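Local coordinates for DNA mismatch repair protein MUTS (Thermus aquaticus, PDB 1EWQ) that binds mismatched DNA and takes part in mismatch repair, probably at the recognition step, with a weak ATPase activity, at residues R328-E333 / R353-I358; R334-L339 / A516-A521. All coordinates share one frame; numbering follows the deposited sequence.

Contact 1: residues R328-E333 / R353-I358; sequences RLADLE and RRSLQI
Ser355 and Ala330 make the polar link of this contact: the backbone N of Ala330 donates to Ser355 OG over 3.1 Å, with an N-H...O angle of 157°. Ser355 OG sits anti to its own carbonyl carbon (chi1 -61°), and in that position it also hydrogen-bonds Ala351 O one turn back in the helix, so the hydroxyl ties the incoming chain to its own helix. Carbon closes round the same side chain. Leu332 CD1 lies 3.7 Å from Ser355 CB, and Leu329 CD1 reaches that CB from 3.8 Å although the Leu329 side chain sets out away from the helix. Ala330 CB adds a contact of 3.4 Å with Ser355 OG. Next to this, Ile358 sends CD1 against Arg328, 3.4 Å from Arg328 CB. The Arg354 chain bends at chi3 (55°), which turns NE; the guanidinium beyond it lies beside Arg328 O and Ala330, though the approach of NH1 to that carbonyl is too short to be trusted in detail. The two arginine side chains cross, their guanidinium planes nearly perpendicular, with Arg328 NH2 3.7 Å from Arg354 CD.

This lies in the helical part of MutS domain III, where the linker between helices 316-326 and 332-340 runs past helix 346-366. Farther out, Asp331 is the N-cap of helix 332-340: its OD1 accepts from Arg334 N and, weakly, from Glu333 N, while OD2 forms a salt bridge with Arg286. Leu329 and Leu332 also touch helix 514-540, through Leu524 and Ala521 respectively.

Contact 2: residues R334-L339 / A516-A521; sequences RLATRL and ALREAA
Ala336 and Leu517 lie where the two helices come nearest, CA to CA 6.1 Å, the segment axes running almost antiparallel at 166° and approaching to 8.9 Å. At that point Ala336 CB faces the other helix and meets Leu517 CB at 4.1 Å. The same Ala336 CB lies 3.7 Å from Arg518 CG; a methyl in this place lets the backbones come close. Toward the C-terminal end of 334-339, Leu339 and Leu517 cross at about a right angle, with Leu339 CD1 3.5 Å from Leu517 CD2. On the other flank Arg518 is extended from CG to NE (chi2 -177°, chi3 173°), and its guanidinium lies against helix 332-340. Ala336 CB lies over one face of that group, set toward its rim, and Arg518 NH2 gives Thr337 OG1 a weak bond of 2.8 Å. The stronger partners are outside: a salt bridge from NH2 to Glu340 and a hydrogen bond from NH1 to Thr152 O, while Thr337 OG1 has two carbonyls to share its one proton between, Ser151 O, its strongest partner, and Glu333 O. An alanine in place of Arg518 would probably leave Glu340 without its charged mate and open a gap beside Ala336 and Thr337. Alanine-leucine packing, with a buried arginine bridging the flank, joins a short helix to the long helix 514-540 as an antiparallel pair in the helical part of MutS domain III.

In the fold
Helix 332-340 serves both contacts: contact 1 takes its first two residues and the linker leading into it, contact 2 the residues that follow. Their centres are 10 Å apart, and they touch directly, Leu332 CB lying 3.9 Å from Ala521 CB and Glu333 CG 4.0 Å from Arg518 NH1. The short helix and the linker before it are thereby set against helices 346-366 and 514-540, which also meet each other where Leu517 touches Leu352. Neither contact reaches the DNA, whose nearest atoms are about 27 Å from contact 1 and about 21 Å from contact 2, and both lie away from the predicted ATP site at Gly583 to Ser590.

Contact 1: residues R328-E333 / R353-I358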
# COMPACT_ATOMS: atom_id res chain seq x y z
N ARG C 328 -12.27 -18.01 25.18
CA ARG C 328 -13.65 -17.70 24.79
C ARG C 328 -14.19 -16.43 25.43
O ARG C 328 -15.37 -16.13 25.29
CB ARG C 328 -14.58 -18.87 25.13
CG ARG C 328 -14.36 -20.14 24.30
CD ARG C 328 -15.25 -21.28 24.80
NE ARG C 328 -16.68 -21.08 24.55
CZ ARG C 328 -17.31 -21.43 23.43
NH1 ARG C 328 -16.63 -22.01 22.44
NH2 ARG C 328 -18.61 -21.19 23.28
N LEU C 329 -13.33 -15.68 26.12
CA LEU C 329 -13.80 -14.46 26.80
C LEU C 329 -13.85 -13.22 25.90
O LEU C 329 -12.84 -12.79 25.35
CB LEU C 329 -12.92 -14.16 28.01
CG LEU C 329 -13.55 -13.24 29.05
CD1 LEU C 329 -14.64 -14.01 29.78
CD2 LEU C 329 -12.50 -12.75 30.04
N ALA C 330 -15.04 -12.64 25.75
CA ALA C 330 -15.17 -11.44 24.94
C ALA C 330 -14.51 -10.26 25.70
O ALA C 330 -14.09 -10.42 26.85
CB ALA C 330 -16.64 -11.14 24.67
N ASP C 331 -14.43 -9.11 25.04
CA ASP C 331 -13.85 -7.89 25.62
C ASP C 331 -14.92 -7.22 26.49
O ASP C 331 -15.71 -6.40 26.00
CB ASP C 331 -13.44 -6.94 24.47
CG ASP C 331 -12.73 -5.68 24.96
OD1 ASP C 331 -12.94 -5.26 26.12
OD2 ASP C 331 -11.96 -5.10 24.16
N LEU C 332 -14.96 -7.56 27.78
CA LEU C 332 -15.96 -7.01 28.68
C LEU C 332 -15.83 -5.53 29.01
O LEU C 332 -16.79 -4.89 29.45
CB LEU C 332 -16.00 -7.84 29.97
CG LEU C 332 -16.83 -9.13 29.90
CD1 LEU C 332 -16.48 -9.91 28.65
CD2 LEU C 332 -16.60 -9.95 31.16
N GLU C 333 -14.63 -4.99 28.81
CA GLU C 333 -14.39 -3.58 29.06
C GLU C 333 -15.05 -2.74 27.96
O GLU C 333 -15.76 -1.77 28.24
CB GLU C 333 -12.89 -3.31 29.14
CG GLU C 333 -12.52 -1.84 29.17
CD GLU C 333 -11.05 -1.62 29.50
OE1 GLU C 333 -10.19 -2.39 29.00
OE2 GLU C 333 -10.75 -0.66 30.24
N ARG C 353 -23.39 -13.02 27.56
CA ARG C 353 -23.87 -14.24 28.21
C ARG C 353 -22.81 -15.34 28.13
O ARG C 353 -22.55 -16.02 29.12
CB ARG C 353 -25.16 -14.74 27.54
CG ARG C 353 -25.65 -16.07 28.08
CD ARG C 353 -26.82 -16.59 27.26
NE ARG C 353 -26.41 -16.82 25.88
CZ ARG C 353 -27.26 -17.07 24.89
NH1 ARG C 353 -28.57 -17.11 25.11
NH2 ARG C 353 -26.80 -17.26 23.66
N ARG C 354 -22.21 -15.52 26.96
CA ARG C 354 -21.18 -16.54 26.80
C ARG C 354 -20.06 -16.30 27.81
O ARG C 354 -19.61 -17.23 28.49
CB ARG C 354 -20.60 -16.51 25.37
CG ARG C 354 -19.30 -17.32 25.25
CD ARG C 354 -18.81 -17.52 23.82
NE ARG C 354 -18.61 -16.30 23.04
CZ ARG C 354 -17.99 -15.20 23.46
NH1 ARG C 354 -17.50 -15.14 24.69
NH2 ARG C 354 -17.83 -14.17 22.64
N SER C 355 -19.62 -15.05 27.92
CA SER C 355 -18.55 -14.69 28.84
C SER C 355 -18.94 -14.90 30.30
O SER C 355 -18.12 -15.34 31.11
CB SER C 355 -18.16 -13.23 28.63
OG SER C 355 -17.68 -13.03 27.31
N LEU C 356 -20.18 -14.57 30.64
CA LEU C 356 -20.63 -14.74 32.02
C LEU C 356 -20.78 -16.21 32.41
O LEU C 356 -20.83 -16.53 33.60
CB LEU C 356 -21.95 -13.99 32.23
CG LEU C 356 -21.88 -12.47 32.07
CD1 LEU C 356 -23.21 -11.86 32.44
CD2 LEU C 356 -20.77 -11.89 32.95
N GLN C 357 -20.86 -17.09 31.42
CA GLN C 357 -20.97 -18.52 31.68
C GLN C 357 -19.57 -19.08 31.93
O GLN C 357 -19.40 -20.13 32.55
CB GLN C 357 -21.64 -19.24 30.50
CG GLN C 357 -23.07 -18.78 30.24
CD GLN C 357 -23.72 -19.45 29.04
OE1 GLN C 357 -23.17 -19.46 27.94
NE2 GLN C 357 -24.91 -20.00 29.26
N ILE C 358 -18.57 -18.37 31.43
CA ILE C 358 -17.18 -18.76 31.59
C ILE C 358 -16.69 -18.33 32.97
O ILE C 358 -15.93 -19.04 33.64
CB ILE C 358 -16.30 -18.08 30.53
CG1 ILE C 358 -16.68 -18.59 29.14
CG2 ILE C 358 -14.81 -18.31 30.83
CD1 ILE C 358 -16.03 -17.82 28.02

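Contact 2: residues R334-L339 / A516-A521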
# COMPACT_ATOMS: atom_id res chain seq x y z
N ARG C 334 -14.84 -3.12 26.70
CA ARG C 334 -15.45 -2.39 25.59
C ARG C 334 -16.96 -2.67 25.52
O ARG C 334 -17.74 -1.85 25.04
CB ARG C 334 -14.79 -2.77 24.26
CG ARG C 334 -13.54 -1.95 24.00
CD ARG C 334 -12.85 -2.33 22.71
NE ARG C 334 -11.68 -1.48 22.50
CZ ARG C 334 -10.70 -1.75 21.64
NH1 ARG C 334 -10.75 -2.85 20.90
NH2 ARG C 334 -9.69 -0.90 21.50
N LEU C 335 -17.35 -3.83 26.02
CA LEU C 335 -18.75 -4.24 26.05
C LEU C 335 -19.48 -3.37 27.10
O LEU C 335 -20.60 -2.91 26.89
CB LEU C 335 -18.84 -5.72 26.41
CG LEU C 335 -20.06 -6.53 25.97
CD1 LEU C 335 -21.32 -6.05 26.70
CD2 LEU C 335 -20.22 -6.39 24.47
N ALA C 336 -18.81 -3.13 28.22
CA ALA C 336 -19.37 -2.30 29.28
C ALA C 336 -19.63 -0.88 28.77
O ALA C 336 -20.69 -0.30 29.02
CB ALA C 336 -18.42 -2.26 30.47
N THR C 337 -18.65 -0.34 28.04
CA THR C 337 -18.73 1.00 27.46
C THR C 337 -19.89 1.13 26.48
O THR C 337 -20.61 2.13 26.50
CB THR C 337 -17.41 1.38 26.73
OG1 THR C 337 -16.30 1.28 27.63
CG2 THR C 337 -17.49 2.80 26.19
N ARG C 338 -20.06 0.14 25.61
CA ARG C 338 -21.15 0.19 24.65
C ARG C 338 -22.48 0.13 25.42
O ARG C 338 -23.44 0.80 25.05
CB ARG C 338 -21.05 -0.97 23.65
CG ARG C 338 -19.89 -0.81 22.66
CD ARG C 338 -19.80 -1.94 21.66
NE ARG C 338 -20.89 -1.96 20.69
CZ ARG C 338 -21.10 -1.03 19.75
NH1 ARG C 338 -20.29 0.02 19.62
NH2 ARG C 338 -22.12 -1.17 18.90
N LEU C 339 -22.51 -0.68 26.48
CA LEU C 339 -23.71 -0.79 27.30
C LEU C 339 -24.03 0.57 27.91
O LEU C 339 -25.16 1.06 27.80
CB LEU C 339 -23.51 -1.82 28.42
CG LEU C 339 -23.75 -3.30 28.08
CD1 LEU C 339 -23.24 -4.19 29.19
CD2 LEU C 339 -25.24 -3.52 27.84
N ALA C 516 -19.55 -3.87 37.28
CA ALA C 516 -19.06 -5.20 37.66
C ALA C 516 -18.36 -5.81 36.44
O ALA C 516 -17.38 -6.53 36.57
CB ALA C 516 -20.22 -6.10 38.12
N LEU C 517 -18.88 -5.50 35.26
CA LEU C 517 -18.28 -6.01 34.03
C LEU C 517 -16.87 -5.46 33.89
O LEU C 517 -15.95 -6.21 33.62
CB LEU C 517 -19.13 -5.60 32.82
CG LEU C 517 -20.15 -6.63 32.33
CD1 LEU C 517 -20.97 -7.15 33.48
CD2 LEU C 517 -21.05 -5.98 31.27
N ARG C 518 -16.70 -4.15 34.06
CA ARG C 518 -15.37 -3.55 33.96
C ARG C 518 -14.41 -4.21 34.95
O ARG C 518 -13.30 -4.60 34.60
CB ARG C 518 -15.44 -2.05 34.25
CG ARG C 518 -16.16 -1.23 33.19
CD ARG C 518 -16.13 0.27 33.52
NE ARG C 518 -16.68 1.05 32.41
CZ ARG C 518 -16.01 1.32 31.29
NH1 ARG C 518 -14.76 0.88 31.13
NH2 ARG C 518 -16.60 2.01 30.32
N GLU C 519 -14.87 -4.32 36.20
CA GLU C 519 -14.11 -4.92 37.29
C GLU C 519 -13.67 -6.34 36.95
O GLU C 519 -12.51 -6.70 37.15
CB GLU C 519 -14.98 -4.88 38.55
CG GLU C 519 -14.57 -5.80 39.68
CD GLU C 519 -15.36 -5.51 40.95
OE1 GLU C 519 -16.59 -5.25 40.86
OE2 GLU C 519 -14.74 -5.56 42.05
N ALA C 520 -14.60 -7.15 36.44
CA ALA C 520 -14.28 -8.53 36.07
C ALA C 520 -13.26 -8.47 34.93
O ALA C 520 -12.37 -9.32 34.82
CB ALA C 520 -15.54 -9.25 35.62
N ALA C 521 -13.40 -7.47 34.07
CA ALA C 521 -12.50 -7.30 32.94
C ALA C 521 -11.08 -6.94 33.38
O ALA C 521 -10.12 -7.43 32.79
CB ALA C 521 -13.05 -6.24 31.99